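PDB 4ASH: NS6 protease from Murine norovirus 1, which is a trypsin-like cysteine protease that probably cleaves the viral polyprotein into its mature proteins. Local coordinates for residues A100-Q106 and G118-L124; D140-Y145 and G157-A161. The protein carries 1 engineered substitution. One frame throughout, in Å; residues are numbered along the deposited sequence.

Contact 1 of 2, residues A100-Q106 and G118-L124; sequences AVRMGSQ and GQTGMLL
An antiparallel beta hairpin, formed by strands 96-111 and 114-123 and broken by a beta bulge, brings Val101 against Leu123 and Gln106 against Gln119. It belongs to the C-terminal half of the trypsin-like fold. Arg102 and Met122 form a hydrogen-bonded pair, with Met122 N to Arg102 O at 2.8 Å. Beyond Met103 and Gly121 the register shifts by one residue. There Gly104 and Ser105 both face Thr120. Gly104 N donates to Thr120 O, and Thr120 N donates to Ser105 O at 3.0 Å.

The bulge leaves the carbonyl of Gly104 for a side chain. Gln119 reaches it because its CG stands anti to the backbone N (chi1 -165°) and the chain runs on extended. Its NE2 donates to Gly104 O at 2.8 Å, nearly straight and close to the amide plane. Gln119 OE1 takes the backbone N of Cys79, so both ends of the buried amide are held and its flip is fixed.

Met103 crosses Gln119 at about a right angle. Bends along its chain put CE 3.8 Å from Gln119 CG. On the other flank of Gln119, Gln106 CG packs on its CD at 3.7 Å, and the two amide planes stand 48° apart. On the same face, Val101 CG2 lies 3.7 Å from Gly121 CA, filling the place beside a residue without a side chain. Val101 also packs on Val169 of strand 168-172. The opposite face carries Arg102 and Met122, whose methyl CE lies 4.0 Å from Arg102 CD. At the far end a water donates to both Gln106 OE1 and Gly118 O, at 3.0 Å from the latter.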
loop_
_atom_site.group_PDB
_atom_site.type_symbol
_atom_site.label_atom_id
_atom_site.label_comp_id
_atom_site.label_asym_id
_atom_site.label_seq_id
_atom_site.Cartn_x
_atom_site.Cartn_y
_atom_site.Cartn_z
ATOM N N ALA A 100 -0.418 5.184 13.387
ATOM C CA ALA A 100 0.836 5.923 13.241
ATOM C C ALA A 100 2.002 4.949 13.156
ATOM O O ALA A 100 2.061 3.969 13.889
ATOM C CB ALA A 100 1.031 6.900 14.390
ATOM N N VAL A 101 2.931 5.226 12.248
ATOM C CA VAL A 101 4.069 4.344 12.034
ATOM C C VAL A 101 5.309 5.157 11.695
ATOM O O VAL A 101 5.270 6.029 10.827
ATOM C CB VAL A 101 3.783 3.321 10.902
ATOM C CG1 VAL A 101 3.447 4.023 9.591
ATOM C CG2 VAL A 101 4.961 2.381 10.710
ATOM N N ARG A 102 6.408 4.884 12.397
ATOM C CA ARG A 102 7.680 5.499 12.034
ATOM C C ARG A 102 8.327 4.664 10.940
ATOM O O ARG A 102 8.616 3.484 11.143
ATOM C CB ARG A 102 8.614 5.597 13.232
ATOM C CG ARG A 102 9.926 6.280 12.857
ATOM C CD ARG A 102 11.025 5.977 13.850
ATOM N NE ARG A 102 12.238 6.739 13.554
ATOM C CZ ARG A 102 13.195 6.358 12.713
ATOM N NH1 ARG A 102 13.111 5.208 12.051
ATOM N NH2 ARG A 102 14.255 7.139 12.534
ATOM N N MET A 103 8.518 5.265 9.769
ATOM C CA MET A 103 9.074 4.538 8.636
ATOM C C MET A 103 10.565 4.334 8.844
ATOM O O MET A 103 11.264 5.263 9.233
ATOM C CB MET A 103 8.778 5.272 7.326
ATOM C CG MET A 103 7.268 5.427 7.064
ATOM S SD MET A 103 6.352 3.847 7.153
ATOM C CE MET A 103 7.152 2.947 5.826
ATOM N N GLY A 104 11.023 3.108 8.611
ATOM C CA GLY A 104 12.424 2.755 8.766
ATOM C C GLY A 104 13.130 2.633 7.430
ATOM O O GLY A 104 12.893 3.408 6.514
ATOM N N SER A 105 14.023 1.658 7.314
ATOM C CA SER A 105 14.825 1.558 6.103
ATOM C C SER A 105 14.124 0.795 5.002
ATOM O O SER A 105 13.295 -0.089 5.267
ATOM C CB SER A 105 16.174 0.874 6.395
ATOM O OG SER A 105 16.712 1.284 7.638
ATOM N N GLN A 106 14.470 1.131 3.765
ATOM C CA GLN A 106 14.051 0.347 2.616
ATOM C C GLN A 106 15.014 -0.816 2.423
ATOM O O GLN A 106 16.216 -0.677 2.643
ATOM C CB GLN A 106 13.987 1.225 1.360
ATOM C CG GLN A 106 12.981 2.361 1.475
ATOM C CD GLN A 106 12.905 3.219 0.225
ATOM O OE1 GLN A 106 13.172 2.754 -0.881
ATOM N NE2 GLN A 106 12.550 4.485 0.401
ATOM N N GLY A 118 10.462 -3.248 -0.154
ATOM C CA GLY A 118 9.581 -2.420 0.643
ATOM C C GLY A 118 10.303 -1.597 1.678
ATOM O O GLY A 118 11.517 -1.403 1.603
ATOM N N GLN A 119 9.543 -1.109 2.648
ATOM C CA GLN A 119 10.098 -0.280 3.693
ATOM C C GLN A 119 9.607 -0.802 5.021
ATOM O O GLN A 119 8.419 -1.089 5.185
ATOM C CB GLN A 119 9.693 1.182 3.507
ATOM C CG GLN A 119 10.535 2.144 4.339
ATOM C CD GLN A 119 10.428 3.583 3.880
ATOM O OE1 GLN A 119 9.766 3.888 2.881
ATOM N NE2 GLN A 119 11.089 4.482 4.602
ATOM N N THR A 120 10.518 -0.939 5.974
ATOM C CA THR A 120 10.113 -1.369 7.304
ATOM C C THR A 120 9.454 -0.202 8.023
ATOM O O THR A 120 9.604 0.954 7.623
ATOM C CB THR A 120 11.322 -1.837 8.142
ATOM O OG1 THR A 120 12.210 -0.735 8.325
ATOM C CG2 THR A 120 12.052 -2.963 7.436
ATOM N N GLY A 121 8.710 -0.511 9.075
ATOM C CA GLY A 121 8.069 0.510 9.873
ATOM C C GLY A 121 7.878 0.039 11.298
ATOM O O GLY A 121 7.807 -1.163 11.564
ATOM N N MET A 122 7.808 0.994 12.214
ATOM C CA MET A 122 7.567 0.680 13.620
ATOM C C MET A 122 6.257 1.311 14.060
ATOM O O MET A 122 6.128 2.533 14.084
ATOM C CB MET A 122 8.731 1.206 14.475
ATOM C CG MET A 122 8.577 0.995 15.973
ATOM S SD MET A 122 9.876 1.813 16.943
ATOM C CE MET A 122 9.541 3.539 16.596
ATOM N N LEU A 123 5.274 0.477 14.386
ATOM C CA LEU A 123 3.996 0.986 14.878
ATOM C C LEU A 123 4.240 1.710 16.202
ATOM O O LEU A 123 4.968 1.212 17.054
ATOM C CB LEU A 123 2.997 -0.155 15.048
ATOM C CG LEU A 123 2.481 -0.847 13.779
ATOM C CD1 LEU A 123 1.514 -1.973 14.149
ATOM C CD2 LEU A 123 1.790 0.139 12.846
ATOM N N LEU A 124 3.653 2.891 16.366
ATOM C CA LEU A 124 3.938 3.724 17.530
ATOM C C LEU A 124 3.101 3.323 18.734
ATOM O O LEU A 124 3.514 3.537 19.874
ATOM C CB LEU A 124 3.743 5.213 17.212
ATOM C CG LEU A 124 4.670 5.786 16.139
ATOM C CD1 LEU A 124 4.550 7.301 16.063
ATOM C CD2 LEU A 124 6.094 5.379 16.436
HETATM O O HOH W 1 14.252 -0.470 9.612
HETATM O O HOH W 2 12.151 -0.212 -1.112
#

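Contact 2 of 2, residues D140-Y145 and G157-A161; sequences DAGCPY and GVHVA. Engineered in segment 140-145: Ala141 (natural residue Cys).
A buried tyrosine and histidine meet rim to rim: Tyr145 OH and His159 ND1 share a hydrogen bond of 2.9 Å. The ring planes are only 15° apart, and neither ring covers the other. The His159 ring swings out to the hydroxyl because CG is anti to the backbone N (chi1 -175°). Tyr145 CE1 packs 3.4 Å from His159 CA. The bond and this packing together would limit rotation of the imidazole.

Backbone bonds fix the same histidine. His159 N donates to Cys143 O at 2.7 Å, in the carbonyl plane. Its O takes Gly142 N at 2.8 Å, on a lone pair. Tyr145 N to Gly157 O continues the pairing. Residues Asp140 to Cys143 make a type II beta turn, and Asp140 is anchored by Arg91 and the N of Ile137. Ala141 is engineered in place of Cys and touches His32. The Gly-Asp-Cys-Gly sequence of the natural protein matches the nucleophile loop of chymotrypsin-like cysteine proteases. The tyrosine-held histidine beside it resembles the S1 pocket of calicivirus and 3C-like proteases, where such a histidine recognises the P1 side chain.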
loop_
_atom_site.group_PDB
_atom_site.type_symbol
_atom_site.label_atom_id
_atom_site.label_comp_id
_atom_site.label_asym_id
_atom_site.label_seq_id
_atom_site.Cartn_x
_atom_site.Cartn_y
_atom_site.Cartn_z
ATOM N N ASP A 140 -5.543 -7.165 6.730
ATOM C CA ASP A 140 -5.258 -5.741 6.526
ATOM C C ASP A 140 -4.381 -5.461 5.310
ATOM O O ASP A 140 -4.275 -4.302 4.901
ATOM C CB ASP A 140 -4.565 -5.110 7.737
ATOM C CG ASP A 140 -5.461 -4.979 8.956
ATOM O OD1 ASP A 140 -6.705 -5.123 8.857
ATOM O OD2 ASP A 140 -4.892 -4.694 10.024
ATOM N N ALA A 141 -3.753 -6.484 4.733
ATOM C CA ALA A 141 -2.833 -6.246 3.610
ATOM C C ALA A 141 -3.513 -5.519 2.451
ATOM O O ALA A 141 -4.655 -5.814 2.087
ATOM C CB ALA A 141 -2.202 -7.538 3.125
ATOM N N GLY A 142 -2.773 -4.582 1.867
ATOM C CA GLY A 142 -3.278 -3.758 0.784
ATOM C C GLY A 142 -3.629 -2.345 1.195
ATOM O O GLY A 142 -3.733 -1.466 0.338
ATOM N N CYS A 143 -3.861 -2.114 2.482
ATOM C CA CYS A 143 -4.167 -0.770 2.963
ATOM C C CYS A 143 -2.965 0.161 2.762
ATOM O O CYS A 143 -1.799 -0.255 2.912
ATOM C CB CYS A 143 -4.623 -0.789 4.421
ATOM S SG CYS A 143 -6.263 -1.561 4.642
ATOM N N PRO A 144 -3.225 1.415 2.384
ATOM C CA PRO A 144 -2.120 2.319 2.041
ATOM C C PRO A 144 -1.382 2.923 3.238
ATOM O O PRO A 144 -1.953 3.139 4.301
ATOM C CB PRO A 144 -2.837 3.430 1.265
ATOM C CG PRO A 144 -4.169 3.519 1.982
ATOM C CD PRO A 144 -4.540 2.071 2.233
ATOM N N TYR A 145 -0.104 3.227 3.025
ATOM C CA TYR A 145 0.672 4.031 3.948
ATOM C C TYR A 145 0.762 5.416 3.349
ATOM O O TYR A 145 1.179 5.553 2.198
ATOM C CB TYR A 145 2.095 3.484 4.048
ATOM C CG TYR A 145 2.260 2.247 4.907
ATOM C CD1 TYR A 145 1.488 1.109 4.689
ATOM C CD2 TYR A 145 3.202 2.215 5.925
ATOM C CE1 TYR A 145 1.645 -0.032 5.469
ATOM C CE2 TYR A 145 3.371 1.080 6.716
ATOM C CZ TYR A 145 2.592 -0.039 6.482
ATOM O OH TYR A 145 2.750 -1.172 7.260
ATOM N N GLY A 157 3.220 3.358 -0.209
ATOM C CA GLY A 157 3.257 1.915 -0.327
ATOM C C GLY A 157 1.989 1.299 0.227
ATOM O O GLY A 157 1.073 2.015 0.640
ATOM N N VAL A 158 1.943 -0.030 0.241
ATOM C CA VAL A 158 0.793 -0.743 0.777
ATOM C C VAL A 158 1.206 -1.749 1.848
ATOM O O VAL A 158 2.288 -2.339 1.794
ATOM C CB VAL A 158 -0.013 -1.463 -0.333
ATOM C CG1 VAL A 158 -0.595 -0.451 -1.336
ATOM C CG2 VAL A 158 0.815 -2.498 -1.058
ATOM N N HIS A 159 0.318 -1.967 2.816
ATOM C CA HIS A 159 0.637 -2.893 3.896
ATOM C C HIS A 159 0.756 -4.324 3.380
ATOM O O HIS A 159 -0.100 -4.798 2.630
ATOM C CB HIS A 159 -0.464 -2.853 4.941
ATOM C CG HIS A 159 -0.139 -3.693 6.140
ATOM N ND1 HIS A 159 0.952 -3.434 6.917
ATOM C CD2 HIS A 159 -0.725 -4.812 6.634
ATOM C CE1 HIS A 159 1.014 -4.333 7.896
ATOM N NE2 HIS A 159 0.026 -5.187 7.731
ATOM N N VAL A 160 1.802 -5.041 3.790
ATOM C CA VAL A 160 1.872 -6.449 3.392
ATOM C C VAL A 160 2.133 -7.454 4.517
ATOM O O VAL A 160 1.672 -8.588 4.437
ATOM C CB VAL A 160 2.871 -6.687 2.246
ATOM C CG1 VAL A 160 2.470 -5.844 1.043
ATOM C CG2 VAL A 160 4.314 -6.368 2.704
ATOM N N ALA A 161 2.881 -7.048 5.534
ATOM C CA ALA A 161 3.304 -7.999 6.580
ATOM C C ALA A 161 3.542 -7.366 7.936
ATOM O O ALA A 161 3.707 -6.150 8.059
ATOM C CB ALA A 161 4.549 -8.759 6.129
#

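The two contacts come in series along the chain: the hairpin of contact 1 closes before the segments of contact 2 begin. Their centres lie 12 Å apart, and all their strands join one curled sheet. Strand 168-172 pairs with both 114-123 and 152-162, and strand 84-90 with both 96-111 and 144-149, so two strands link the hairpins. They also touch directly, with Met103 SD 3.8 Å from Tyr145 CD2 and Val101 CG1 close by. Contact 2 lies near the centre of the chain, contact 1 farther out. Contact 1 thus packs at the CD2 corner of the Tyr145 ring, across from the CE1 that meets His159, the probable pocket histidine.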